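Local structure of mannuronan C5-epimerase (Pseudomonas syringae pv. tomato, 4NK6) at residues His365-Arg370 with Met388-His393; Gly279-Glu284 with Asn304-Arg309; Ala56-Glu61 with Pro85-Ile90. The protein converts beta-D-mannuronate to alpha-L-guluronate within the alginate polymer and belongs to a periplasmic complex that shields the new chain from degradation on its way to the outer membrane. All coordinates share one frame; numbering follows the deposited sequence.

In the fold
From the N terminus the three contacts close one after another, without nesting or crossing. Contact 3 comes first: 24 residues after Glu61 the chain returns at Pro85, by way of helix 75-81, and joins strands 52-57 and 86-91 in antiparallel pairing. Contact 2 (279-284 with 304-309) and contact 1 (365-370 with 388-393) each close a single turn of the right-handed beta-helix by parallel pairing, with strands but no helix between. Their centres lie 22 Å apart, against 50 Å for contacts 1 and 3. Contact 3 lies across the chain's centre from both others. Contacts 1 and 3 reach the same run of strands (52-57 to 430-432); contact 2 lies on another face (281-288 with 306-308).

Contact 1 of 3, residues His365-Arg370 with Met388-His393; sequences HGIRVR and MGVYGH
Two successive turns of the right-handed beta-helix pair in parallel, strand 367-370 beside strand 391-393, their axes 4.7 Å apart and 8° from parallel. Backbone bonds run from both strands, among them Tyr391 N to Ile367 O (2.8 Å) and Val369 N to Tyr391 O (2.8 Å). Ile367, Val369 and Val390 share one face of the sheet; Arg368, Arg370, Tyr391 and His393 share the other. There Arg368 NH2 donates to His393 NE2 at 3.1 Å, lying near the imidazole plane while NE2 lies in the guanidinium plane. His393 reaches it with CG between its own N and carbonyl carbon (chi1 62°), which also lays one ring face against Arg370 CG, 3.8 Å from the centroid, and the other against Tyr391 CE2. At the start of the two segments, Met388 N donates to His365 ND1 at 3.2 Å, tilted 29° out of the ring plane, and Tyr391 CB sits over a face of that ring. Glu348 makes a salt bridge with Arg370. The bonds imply that His365 ND1 and His393 NE2, as acceptors, carry no proton; the guanidinium of Arg368, itself paired with Asp342 in a salt bridge, is consistent with a neutral His393.

Contact 2 of 3, residues Gly279-Glu284 with Asn304-Arg309; sequences GLIIAE and NSFIFR
Ser305 OG meets Leu280 N where two consecutive turns of the right-handed beta-helix come together, strand 281-283 running parallel to strand 306-308. This hydroxyl accepts from Leu280 N at 3.1 Å and is also hydrogen-bonded to Asp303 O, so it ties the start of one turn to the backbone of the next; the Leu280 side chain lies about 8 Å from that of His274, the probable proton acceptor. OG lies beside its own backbone N, anti to the carbonyl carbon (chi1 -63°), which turns it to the Leu280 amide. One residue earlier, Gly279 N makes a weak bond to Asn304 O, bent to 123° at the hydrogen.

Along the paired backbones donors and acceptors interlock. Leu280 O takes Phe306 N, and Ile282 N gives to Phe306 O at 2.8 Å in a nearly straight bond (170°). Ile282 O accepts Phe308 N at 3.0 Å and has a second donor in Asn310 ND2; Phe308 O then receives Glu284 N at 3.2 Å. Ile281 and Ala283 bond to the preceding turn through Phe256, Val258 and Gly260, while side-chain amides of the following turn serve Ser305 N (Asn329 OD1) and Ile307 O (Asn334 ND2).

At the far end Glu284 and Arg309 lie alongside each other. OE2 is approached by both NE and NH2 of Arg309, each at 3.4 Å, in a salt bridge whose two hydrogen bonds are weak; OE2 sits at the guanidinium edge. Phe308 CD2 lies over a guanidinium face, and Ala283 CB stands over the centre of the Phe308 ring, 3.8 Å from its centroid. The lengths suggest that backbone bonds and the serine hydroxyl set the alignment more than the long ion pair does; the pair may partly balance charge where the strands end.

Contact 3 of 3, residues Ala56-Glu61 with Pro85-Ile90; sequences ARMMEE and PQAIMI
Ala56 and Ala87 form a hydrogen-bonded antiparallel pair at the end of strand 52-57, joining it to the opening of strand 86-91. Three backbone bonds define the polar part of the contact. Ala56 N donates to Ala87 O at 3.1 Å and Ala87 N returns to Ala56 O at 2.9 Å. Beyond them Met58 N gives to Pro85 O at 2.9 Å; this bond is straight at the hydrogen (173°), although the donor is tilted 32° from the carbonyl plane, at the residue where the 3-10 segment 58-60 begins. Pro85 O also accepts from a water at 2.7 Å, and that water accepts from Met59 N, bridging Met59 N to the carbonyl of Pro85 in segment 85-90.

Apolar contacts come mainly from methionine tips. Met58 CG is anti to its backbone N (chi1 -151°), and beyond it the chain bends so that CE meets Pro85 CB at 3.7 Å, crossing the proline at about a right angle. Met89, extended beyond CG, reaches back to lay CE against Ala56 O at 3.5 Å and also against Arg57 O, beside Ala56 CB and Glu61 CG.

Around this pairing, Trp77 of helix 75-81 touches both Met58 and Pro85, and Gln81 of the same helix accepts from Gln86 N. Strand 86-91 bonds on its other edge to Pro122 and Leu124, bringing the antiparallel strand 52-57 to the end of the parallel run.

Contact 1 of 3, residues His365-Arg370 with Met388-His393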
ATOM      1  N   HIS A 365      21.096   1.338 -11.357  1.00 29.27           N
ATOM      2  CA  HIS A 365      21.977   1.199 -10.189  1.00 28.14           C
ATOM      3  C   HIS A 365      21.426   0.234  -9.144  1.00 32.27           C
ATOM      4  O   HIS A 365      20.219   0.137  -8.967  1.00 30.98           O
ATOM      5  CB  HIS A 365      22.220   2.559  -9.516  1.00 26.90           C
ATOM      6  CG  HIS A 365      22.663   3.632 -10.461  1.00 26.12           C
ATOM      7  ND1 HIS A 365      23.959   3.731 -10.921  1.00 25.66           N
ATOM      8  CD2 HIS A 365      21.978   4.645 -11.044  1.00 28.65           C
ATOM      9  CE1 HIS A 365      24.053   4.759 -11.750  1.00 31.85           C
ATOM     10  NE2 HIS A 365      22.865   5.333 -11.835  1.00 28.35           N
ATOM     11  N   GLY A 366      22.309  -0.462  -8.428  1.00 29.37           N
ATOM     12  CA  GLY A 366      21.877  -1.311  -7.325  1.00 29.64           C
ATOM     13  C   GLY A 366      21.198  -0.496  -6.228  1.00 32.21           C
ATOM     14  O   GLY A 366      20.014  -0.665  -5.954  1.00 34.21           O
ATOM     15  N   ILE A 367      21.956   0.396  -5.600  1.00 30.39           N
ATOM     16  CA  ILE A 367      21.424   1.292  -4.581  1.00 27.31           C
ATOM     17  C   ILE A 367      21.764   2.741  -4.950  1.00 31.82           C
ATOM     18  O   ILE A 367      22.938   3.105  -5.070  1.00 33.19           O
ATOM     19  CB  ILE A 367      22.024   0.978  -3.191  1.00 26.80           C
ATOM     20  CG1 ILE A 367      21.640  -0.440  -2.750  1.00 31.16           C
ATOM     21  CG2 ILE A 367      21.554   2.002  -2.152  1.00 27.22           C
ATOM     22  CD1 ILE A 367      22.413  -0.953  -1.507  1.00 29.18           C
ATOM     23  N   ARG A 368      20.740   3.560  -5.155  1.00 32.22           N
ATOM     24  CA  ARG A 368      20.969   4.963  -5.471  1.00 27.55           C
ATOM     25  C   ARG A 368      20.491   5.865  -4.336  1.00 28.22           C
ATOM     26  O   ARG A 368      19.397   5.683  -3.800  1.00 29.90           O
ATOM     27  CB  ARG A 368      20.314   5.356  -6.803  1.00 29.37           C
ATOM     28  CG  ARG A 368      20.509   6.840  -7.146  1.00 28.87           C
ATOM     29  CD  ARG A 368      20.314   7.127  -8.639  1.00 29.04           C
ATOM     30  NE  ARG A 368      18.929   6.970  -9.086  1.00 30.94           N
ATOM     31  CZ  ARG A 368      18.063   7.972  -9.208  1.00 37.73           C
ATOM     32  NH1 ARG A 368      16.834   7.732  -9.653  1.00 36.23           N
ATOM     33  NH2 ARG A 368      18.424   9.212  -8.890  1.00 28.33           N
ATOM     34  N   VAL A 369      21.326   6.830  -3.965  1.00 31.14           N
ATOM     35  CA  VAL A 369      21.012   7.737  -2.870  1.00 30.37           C
ATOM     36  C   VAL A 369      21.136   9.168  -3.352  1.00 32.23           C
ATOM     37  O   VAL A 369      22.224   9.606  -3.701  1.00 33.08           O
ATOM     38  CB  VAL A 369      21.986   7.547  -1.683  1.00 28.83           C
ATOM     39  CG1 VAL A 369      21.618   8.477  -0.538  1.00 32.34           C
ATOM     40  CG2 VAL A 369      21.984   6.089  -1.212  1.00 28.71           C
ATOM     41  N   ARG A 370      20.022   9.895  -3.369  1.00 29.05           N
ATOM     42  CA  ARG A 370      20.028  11.272  -3.841  1.00 30.40           C
ATOM     43  C   ARG A 370      19.645  12.209  -2.696  1.00 35.41           C
ATOM     44  O   ARG A 370      18.635  11.986  -2.028  1.00 31.15           O
ATOM     45  CB  ARG A 370      19.050  11.449  -5.013  1.00 29.74           C
ATOM     46  CG  ARG A 370      19.119  12.835  -5.694  1.00 31.51           C
ATOM     47  CD  ARG A 370      18.018  13.008  -6.752  1.00 31.75           C
ATOM     48  NE  ARG A 370      16.719  13.358  -6.170  1.00 33.31           N
ATOM     49  CZ  ARG A 370      15.589  13.480  -6.868  1.00 33.68           C
ATOM     50  NH1 ARG A 370      14.460  13.815  -6.254  1.00 29.34           N
ATOM     51  NH2 ARG A 370      15.586  13.274  -8.181  1.00 31.26           N
ATOM     52  N   MET A 388      25.925   1.346 -11.634  1.00 32.79           N
ATOM     53  CA  MET A 388      26.774   1.278 -10.441  1.00 31.70           C
ATOM     54  C   MET A 388      26.178   0.327  -9.413  1.00 32.04           C
ATOM     55  O   MET A 388      24.960   0.120  -9.373  1.00 32.56           O
ATOM     56  CB  MET A 388      26.962   2.657  -9.800  1.00 35.06           C
ATOM     57  CG  MET A 388      27.681   3.669 -10.662  1.00 39.10           C
ATOM     58  SD  MET A 388      29.408   3.244 -10.958  1.00 37.82           S
ATOM     59  CE  MET A 388      29.890   4.644 -11.976  1.00 37.89           C
ATOM     60  N   GLY A 389      27.030  -0.253  -8.575  1.00 31.89           N
ATOM     61  CA  GLY A 389      26.540  -1.003  -7.430  1.00 28.45           C
ATOM     62  C   GLY A 389      25.877  -0.034  -6.459  1.00 30.80           C
ATOM     63  O   GLY A 389      24.736  -0.229  -6.056  1.00 34.80           O
ATOM     64  N   VAL A 390      26.607   1.011  -6.086  1.00 32.80           N
ATOM     65  CA  VAL A 390      26.079   2.073  -5.233  1.00 32.75           C
ATOM     66  C   VAL A 390      26.368   3.440  -5.870  1.00 34.56           C
ATOM     67  O   VAL A 390      27.493   3.702  -6.303  1.00 31.06           O
ATOM     68  CB  VAL A 390      26.685   2.001  -3.811  1.00 35.51           C
ATOM     69  CG1 VAL A 390      26.330   3.246  -2.990  1.00 33.13           C
ATOM     70  CG2 VAL A 390      26.218   0.730  -3.096  1.00 28.21           C
ATOM     71  N   TYR A 391      25.350   4.299  -5.955  1.00 32.47           N
ATOM     72  CA  TYR A 391      25.513   5.622  -6.572  1.00 31.55           C
ATOM     73  C   TYR A 391      24.939   6.706  -5.671  1.00 33.21           C
ATOM     74  O   TYR A 391      23.756   6.693  -5.354  1.00 36.56           O
ATOM     75  CB  TYR A 391      24.826   5.658  -7.942  1.00 33.94           C
ATOM     76  CG  TYR A 391      24.843   7.014  -8.647  1.00 34.71           C
ATOM     77  CD1 TYR A 391      25.969   7.826  -8.630  1.00 43.65           C
ATOM     78  CD2 TYR A 391      23.733   7.460  -9.349  1.00 37.61           C
ATOM     79  CE1 TYR A 391      25.981   9.053  -9.280  1.00 47.24           C
ATOM     80  CE2 TYR A 391      23.730   8.682 -10.003  1.00 38.67           C
ATOM     81  CZ  TYR A 391      24.853   9.472  -9.966  1.00 45.64           C
ATOM     82  OH  TYR A 391      24.848  10.681 -10.619  1.00 48.96           O
ATOM     83  N   GLY A 392      25.784   7.630  -5.237  1.00 34.93           N
ATOM     84  CA  GLY A 392      25.322   8.730  -4.411  1.00 35.42           C
ATOM     85  C   GLY A 392      25.488  10.032  -5.166  1.00 36.04           C
ATOM     86  O   GLY A 392      26.510  10.246  -5.821  1.00 36.76           O
ATOM     87  N   HIS A 393      24.481  10.899  -5.108  1.00 32.82           N
ATOM     88  CA  HIS A 393      24.586  12.183  -5.796  1.00 34.06           C
ATOM     89  C   HIS A 393      23.699  13.235  -5.159  1.00 36.09           C
ATOM     90  O   HIS A 393      22.878  12.936  -4.290  1.00 32.91           O
ATOM     91  CB  HIS A 393      24.271  12.060  -7.294  1.00 35.50           C
ATOM     92  CG  HIS A 393      22.878  11.589  -7.593  1.00 37.95           C
ATOM     93  ND1 HIS A 393      22.059  12.223  -8.503  1.00 30.48           N
ATOM     94  CD2 HIS A 393      22.177  10.526  -7.131  1.00 33.12           C
ATOM     95  CE1 HIS A 393      20.907  11.580  -8.578  1.00 34.60           C
ATOM     96  NE2 HIS A 393      20.954  10.543  -7.757  1.00 30.38           N
TER

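Contact 2 of 3, residues Gly279-Glu284 with Asn304-Arg309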
ATOM      1  N   GLY A 279       5.613   3.155  11.831  1.00 35.05           N
ATOM      2  CA  GLY A 279       5.577   1.886  12.540  1.00 37.02           C
ATOM      3  C   GLY A 279       5.096   0.774  11.630  1.00 38.24           C
ATOM      4  O   GLY A 279       4.676  -0.276  12.089  1.00 36.35           O
ATOM      5  N   LEU A 280       5.150   1.001  10.326  1.00 31.08           N
ATOM      6  CA  LEU A 280       4.641   0.008   9.395  1.00 31.27           C
ATOM      7  C   LEU A 280       5.582  -1.192   9.322  1.00 36.59           C
ATOM      8  O   LEU A 280       6.800  -1.051   9.448  1.00 34.42           O
ATOM      9  CB  LEU A 280       4.444   0.619   8.008  1.00 29.92           C
ATOM     10  CG  LEU A 280       3.682   1.946   7.936  1.00 34.09           C
ATOM     11  CD1 LEU A 280       3.528   2.342   6.492  1.00 34.34           C
ATOM     12  CD2 LEU A 280       2.312   1.865   8.607  1.00 31.67           C
ATOM     13  N   ILE A 281       4.996  -2.368   9.127  1.00 38.02           N
ATOM     14  CA  ILE A 281       5.738  -3.612   8.994  1.00 33.87           C
ATOM     15  C   ILE A 281       5.417  -4.216   7.633  1.00 39.05           C
ATOM     16  O   ILE A 281       4.333  -4.760   7.407  1.00 36.28           O
ATOM     17  CB  ILE A 281       5.392  -4.608  10.127  1.00 41.20           C
ATOM     18  CG1 ILE A 281       5.856  -4.060  11.479  1.00 37.82           C
ATOM     19  CG2 ILE A 281       6.027  -5.979   9.866  1.00 40.16           C
ATOM     20  CD1 ILE A 281       5.330  -4.849  12.701  1.00 39.96           C
ATOM     21  N   ILE A 282       6.358  -4.085   6.712  1.00 35.16           N
ATOM     22  CA  ILE A 282       6.175  -4.583   5.363  1.00 30.46           C
ATOM     23  C   ILE A 282       7.171  -5.707   5.145  1.00 34.88           C
ATOM     24  O   ILE A 282       8.356  -5.449   4.933  1.00 34.78           O
ATOM     25  CB  ILE A 282       6.404  -3.451   4.355  1.00 31.90           C
ATOM     26  CG1 ILE A 282       5.403  -2.317   4.622  1.00 34.78           C
ATOM     27  CG2 ILE A 282       6.250  -3.962   2.928  1.00 36.82           C
ATOM     28  CD1 ILE A 282       5.746  -1.014   3.927  1.00 39.75           C
ATOM     29  N   ALA A 283       6.697  -6.953   5.204  1.00 31.63           N
ATOM     30  CA  ALA A 283       7.603  -8.104   5.264  1.00 32.02           C
ATOM     31  C   ALA A 283       7.150  -9.343   4.481  1.00 34.25           C
ATOM     32  O   ALA A 283       5.958  -9.646   4.405  1.00 31.99           O
ATOM     33  CB  ALA A 283       7.853  -8.483   6.717  1.00 39.14           C
ATOM     34  N   GLU A 284       8.119 -10.067   3.922  1.00 33.47           N
ATOM     35  CA  GLU A 284       7.859 -11.353   3.266  1.00 29.28           C
ATOM     36  C   GLU A 284       6.808 -11.284   2.164  1.00 32.30           C
ATOM     37  O   GLU A 284       6.098 -12.263   1.914  1.00 38.37           O
ATOM     38  CB  GLU A 284       7.505 -12.431   4.303  1.00 30.75           C
ATOM     39  CG  GLU A 284       8.651 -12.672   5.270  1.00 38.73           C
ATOM     40  CD  GLU A 284       8.397 -13.795   6.257  1.00 47.32           C
ATOM     41  OE1 GLU A 284       7.309 -14.415   6.228  1.00 48.61           O
ATOM     42  OE2 GLU A 284       9.305 -14.048   7.072  1.00 54.43           O
ATOM     43  N   ASN A 304      10.102   5.421  10.854  1.00 32.73           N
ATOM     44  CA  ASN A 304      10.183   4.369  11.861  1.00 30.44           C
ATOM     45  C   ASN A 304       9.475   3.092  11.444  1.00 36.08           C
ATOM     46  O   ASN A 304       8.749   2.484  12.232  1.00 39.15           O
ATOM     47  CB  ASN A 304       9.625   4.887  13.192  1.00 33.65           C
ATOM     48  CG  ASN A 304      10.299   6.182  13.629  1.00 42.63           C
ATOM     49  OD1 ASN A 304      11.500   6.363  13.419  1.00 48.53           O
ATOM     50  ND2 ASN A 304       9.532   7.089  14.215  1.00 37.81           N
ATOM     51  N   SER A 305       9.691   2.701  10.195  1.00 32.89           N
ATOM     52  CA  SER A 305       9.044   1.530   9.628  1.00 34.86           C
ATOM     53  C   SER A 305      10.075   0.466   9.255  1.00 38.26           C
ATOM     54  O   SER A 305      11.290   0.674   9.373  1.00 36.76           O
ATOM     55  CB  SER A 305       8.205   1.926   8.406  1.00 35.65           C
ATOM     56  OG  SER A 305       7.149   2.807   8.770  1.00 32.82           O
ATOM     57  N   PHE A 306       9.584  -0.681   8.812  1.00 34.15           N
ATOM     58  CA  PHE A 306      10.447  -1.815   8.572  1.00 31.72           C
ATOM     59  C   PHE A 306      10.054  -2.480   7.280  1.00 35.06           C
ATOM     60  O   PHE A 306       8.904  -2.896   7.100  1.00 42.82           O
ATOM     61  CB  PHE A 306      10.335  -2.834   9.713  1.00 33.62           C
ATOM     62  CG  PHE A 306      10.537  -2.256  11.088  1.00 36.19           C
ATOM     63  CD1 PHE A 306       9.493  -1.636  11.759  1.00 39.27           C
ATOM     64  CD2 PHE A 306      11.760  -2.377  11.732  1.00 36.78           C
ATOM     65  CE1 PHE A 306       9.669  -1.124  13.044  1.00 39.50           C
ATOM     66  CE2 PHE A 306      11.945  -1.874  13.017  1.00 41.74           C
ATOM     67  CZ  PHE A 306      10.896  -1.249  13.673  1.00 42.46           C
ATOM     68  N   ILE A 307      11.019  -2.581   6.380  1.00 33.21           N
ATOM     69  CA  ILE A 307      10.808  -3.225   5.099  1.00 32.82           C
ATOM     70  C   ILE A 307      11.802  -4.367   5.007  1.00 34.47           C
ATOM     71  O   ILE A 307      12.987  -4.140   4.763  1.00 35.65           O
ATOM     72  CB  ILE A 307      11.008  -2.218   3.939  1.00 29.01           C
ATOM     73  CG1 ILE A 307      10.031  -1.038   4.081  1.00 29.05           C
ATOM     74  CG2 ILE A 307      10.830  -2.916   2.591  1.00 27.22           C
ATOM     75  CD1 ILE A 307      10.273   0.104   3.068  1.00 26.67           C
ATOM     76  N   PHE A 308      11.342  -5.597   5.240  1.00 34.05           N
ATOM     77  CA  PHE A 308      12.284  -6.710   5.338  1.00 35.02           C
ATOM     78  C   PHE A 308      11.841  -8.046   4.744  1.00 36.28           C
ATOM     79  O   PHE A 308      10.658  -8.400   4.766  1.00 31.89           O
ATOM     80  CB  PHE A 308      12.831  -6.881   6.772  1.00 34.27           C
ATOM     81  CG  PHE A 308      11.787  -7.226   7.817  1.00 38.39           C
ATOM     82  CD1 PHE A 308      10.964  -6.245   8.357  1.00 40.56           C
ATOM     83  CD2 PHE A 308      11.670  -8.519   8.293  1.00 38.09           C
ATOM     84  CE1 PHE A 308      10.024  -6.557   9.329  1.00 39.99           C
ATOM     85  CE2 PHE A 308      10.736  -8.839   9.277  1.00 41.23           C
ATOM     86  CZ  PHE A 308       9.912  -7.855   9.790  1.00 40.26           C
ATOM     87  N   ARG A 309      12.824  -8.774   4.218  1.00 33.07           N
ATOM     88  CA  ARG A 309      12.618 -10.089   3.611  1.00 36.26           C
ATOM     89  C   ARG A 309      11.546 -10.119   2.507  1.00 37.16           C
ATOM     90  O   ARG A 309      10.874 -11.125   2.312  1.00 39.00           O
ATOM     91  CB  ARG A 309      12.358 -11.144   4.694  1.00 34.23           C
ATOM     92  CG  ARG A 309      13.609 -11.416   5.545  1.00 36.93           C
ATOM     93  CD  ARG A 309      13.543 -12.746   6.256  1.00 52.11           C
ATOM     94  NE  ARG A 309      12.426 -12.814   7.193  1.00 63.09           N
ATOM     95  CZ  ARG A 309      12.502 -12.457   8.472  1.00 67.74           C
ATOM     96  NH1 ARG A 309      13.652 -12.001   8.975  1.00 63.69           N
ATOM     97  NH2 ARG A 309      11.429 -12.560   9.248  1.00 62.69           N
TER

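Contact 3 of 3, residues Ala56-Glu61 with Pro85-Ile90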
ATOM      1  N   ALA A  56     -29.646   3.068   2.608  1.00 52.34           N
ATOM      2  CA  ALA A  56     -30.008   4.467   2.794  1.00 49.57           C
ATOM      3  C   ALA A  56     -29.145   5.392   1.954  1.00 48.15           C
ATOM      4  O   ALA A  56     -28.191   4.957   1.307  1.00 44.15           O
ATOM      5  CB  ALA A  56     -29.915   4.850   4.260  1.00 45.70           C
ATOM      6  N   ARG A  57     -29.475   6.677   1.999  1.00 43.68           N
ATOM      7  CA  ARG A  57     -28.827   7.675   1.164  1.00 45.25           C
ATOM      8  C   ARG A  57     -27.383   7.888   1.525  1.00 43.18           C
ATOM      9  O   ARG A  57     -27.048   8.155   2.675  1.00 44.36           O
ATOM     10  CB  ARG A  57     -29.570   8.998   1.230  1.00 49.87           C
ATOM     11  CG  ARG A  57     -30.966   8.874   0.742  1.00 52.05           C
ATOM     12  CD  ARG A  57     -31.508  10.200   0.356  1.00 59.90           C
ATOM     13  NE  ARG A  57     -32.765  10.034  -0.351  1.00 66.16           N
ATOM     14  CZ  ARG A  57     -33.381  11.015  -0.989  1.00 63.33           C
ATOM     15  NH1 ARG A  57     -32.838  12.224  -1.009  1.00 63.65           N
ATOM     16  NH2 ARG A  57     -34.525  10.780  -1.609  1.00 63.27           N
ATOM     17  N   MET A  58     -26.550   7.787   0.498  1.00 41.31           N
ATOM     18  CA  MET A  58     -25.099   7.876   0.583  1.00 50.51           C
ATOM     19  C   MET A  58     -24.617   9.180   1.211  1.00 48.43           C
ATOM     20  O   MET A  58     -23.707   9.185   2.049  1.00 42.49           O
ATOM     21  CB  MET A  58     -24.542   7.778  -0.840  1.00 53.68           C
ATOM     22  CG  MET A  58     -23.176   7.186  -0.940  1.00 56.68           C
ATOM     23  SD  MET A  58     -22.983   6.288  -2.472  1.00 47.70           S
ATOM     24  CE  MET A  58     -22.396   7.576  -3.554  1.00 37.90           C
ATOM     25  N   MET A  59     -25.236  10.279   0.792  1.00 47.99           N
ATOM     26  CA  MET A  59     -24.779  11.629   1.118  1.00 55.05           C
ATOM     27  C   MET A  59     -25.153  12.076   2.521  1.00 56.60           C
ATOM     28  O   MET A  59     -24.845  13.195   2.915  1.00 66.29           O
ATOM     29  CB  MET A  59     -25.342  12.639   0.110  1.00 64.49           C
ATOM     30  CG  MET A  59     -24.866  12.450  -1.319  1.00 59.86           C
ATOM     31  SD  MET A  59     -23.156  12.954  -1.579  1.00114.39           S
ATOM     32  CE  MET A  59     -22.413  11.375  -1.918  1.00 34.62           C
ATOM     33  N   GLU A  60     -25.838  11.217   3.269  1.00 52.15           N
ATOM     34  CA  GLU A  60     -26.099  11.486   4.675  1.00 52.68           C
ATOM     35  C   GLU A  60     -24.864  11.180   5.537  1.00 59.06           C
ATOM     36  O   GLU A  60     -24.779  11.612   6.687  1.00 65.73           O
ATOM     37  CB  GLU A  60     -27.275  10.642   5.174  1.00 57.86           C
ATOM     38  CG  GLU A  60     -28.614  10.942   4.517  1.00 69.12           C
ATOM     39  CD  GLU A  60     -29.731  10.039   5.033  1.00 75.92           C
ATOM     40  OE1 GLU A  60     -29.452   9.186   5.903  1.00 76.71           O
ATOM     41  OE2 GLU A  60     -30.885  10.179   4.567  1.00 76.44           O
ATOM     42  N   GLU A  61     -23.910  10.438   4.973  1.00 48.55           N
ATOM     43  CA  GLU A  61     -22.827   9.849   5.758  1.00 47.27           C
ATOM     44  C   GLU A  61     -21.455  10.466   5.511  1.00 45.59           C
ATOM     45  O   GLU A  61     -21.031  10.631   4.369  1.00 43.34           O
ATOM     46  CB  GLU A  61     -22.757   8.342   5.494  1.00 44.53           C
ATOM     47  CG  GLU A  61     -23.987   7.584   5.966  1.00 50.91           C
ATOM     48  CD  GLU A  61     -24.057   7.470   7.474  1.00 48.74           C
ATOM     49  OE1 GLU A  61     -25.160   7.204   7.990  1.00 54.49           O
ATOM     50  OE2 GLU A  61     -23.013   7.634   8.143  1.00 45.71           O
ATOM     51  N   PRO A  85     -28.264   8.400  -4.890  1.00 39.63           N
ATOM     52  CA  PRO A  85     -27.254   7.399  -4.528  1.00 38.75           C
ATOM     53  C   PRO A  85     -27.489   6.813  -3.143  1.00 38.02           C
ATOM     54  O   PRO A  85     -27.646   7.564  -2.177  1.00 38.35           O
ATOM     55  CB  PRO A  85     -25.941   8.203  -4.554  1.00 35.00           C
ATOM     56  CG  PRO A  85     -26.241   9.389  -5.396  1.00 39.48           C
ATOM     57  CD  PRO A  85     -27.660   9.724  -5.113  1.00 39.79           C
ATOM     58  N   GLN A  86     -27.515   5.484  -3.073  1.00 38.18           N
ATOM     59  CA  GLN A  86     -27.660   4.755  -1.817  1.00 36.53           C
ATOM     60  C   GLN A  86     -26.439   3.893  -1.517  1.00 36.97           C
ATOM     61  O   GLN A  86     -25.614   3.629  -2.394  1.00 37.14           O
ATOM     62  CB  GLN A  86     -28.891   3.854  -1.864  1.00 37.58           C
ATOM     63  CG  GLN A  86     -30.198   4.588  -2.073  1.00 48.58           C
ATOM     64  CD  GLN A  86     -31.377   3.645  -2.122  1.00 49.60           C
ATOM     65  OE1 GLN A  86     -31.559   2.906  -3.093  1.00 50.33           O
ATOM     66  NE2 GLN A  86     -32.181   3.657  -1.072  1.00 41.41           N
ATOM     67  N   ALA A  87     -26.340   3.452  -0.269  1.00 36.78           N
ATOM     68  CA  ALA A  87     -25.326   2.494   0.132  1.00 38.21           C
ATOM     69  C   ALA A  87     -25.967   1.452   1.049  1.00 40.72           C
ATOM     70  O   ALA A  87     -26.957   1.725   1.719  1.00 40.24           O
ATOM     71  CB  ALA A  87     -24.188   3.195   0.847  1.00 34.70           C
ATOM     72  N   ILE A  88     -25.411   0.248   1.037  1.00 41.83           N
ATOM     73  CA  ILE A  88     -25.734  -0.759   2.029  1.00 39.50           C
ATOM     74  C   ILE A  88     -24.905  -0.428   3.261  1.00 43.43           C
ATOM     75  O   ILE A  88     -23.680  -0.322   3.174  1.00 41.89           O
ATOM     76  CB  ILE A  88     -25.346  -2.154   1.515  1.00 43.87           C
ATOM     77  CG1 ILE A  88     -26.152  -2.491   0.254  1.00 42.41           C
ATOM     78  CG2 ILE A  88     -25.543  -3.215   2.613  1.00 44.52           C
ATOM     79  CD1 ILE A  88     -25.591  -3.649  -0.541  1.00 38.74           C
ATOM     80  N   MET A  89     -25.560  -0.240   4.402  1.00 42.22           N
ATOM     81  CA  MET A  89     -24.844   0.176   5.607  1.00 44.33           C
ATOM     82  C   MET A  89     -24.935  -0.810   6.766  1.00 43.31           C
ATOM     83  O   MET A  89     -26.000  -1.341   7.072  1.00 42.15           O
ATOM     84  CB  MET A  89     -25.326   1.543   6.071  1.00 40.31           C
ATOM     85  CG  MET A  89     -25.271   2.595   4.992  1.00 47.79           C
ATOM     86  SD  MET A  89     -25.928   4.181   5.542  1.00 42.87           S
ATOM     87  CE  MET A  89     -25.882   5.085   3.978  1.00 38.19           C
ATOM     88  N   ILE A  90     -23.799  -1.031   7.413  1.00 40.23           N
ATOM     89  CA  ILE A  90     -23.735  -1.867   8.606  1.00 41.60           C
ATOM     90  C   ILE A  90     -23.374  -1.001   9.807  1.00 41.09           C
ATOM     91  O   ILE A  90     -22.429  -0.211   9.747  1.00 41.55           O
ATOM     92  CB  ILE A  90     -22.668  -2.964   8.444  1.00 39.69           C
ATOM     93  CG1 ILE A  90     -23.087  -3.944   7.347  1.00 46.35           C
ATOM     94  CG2 ILE A  90     -22.419  -3.690   9.775  1.00 40.99           C
ATOM     95  CD1 ILE A  90     -21.921  -4.635   6.666  1.00 42.79           C
TER
HETATM   96  O   HOH W   1     -27.169  10.084  -1.480  1.00 38.66           O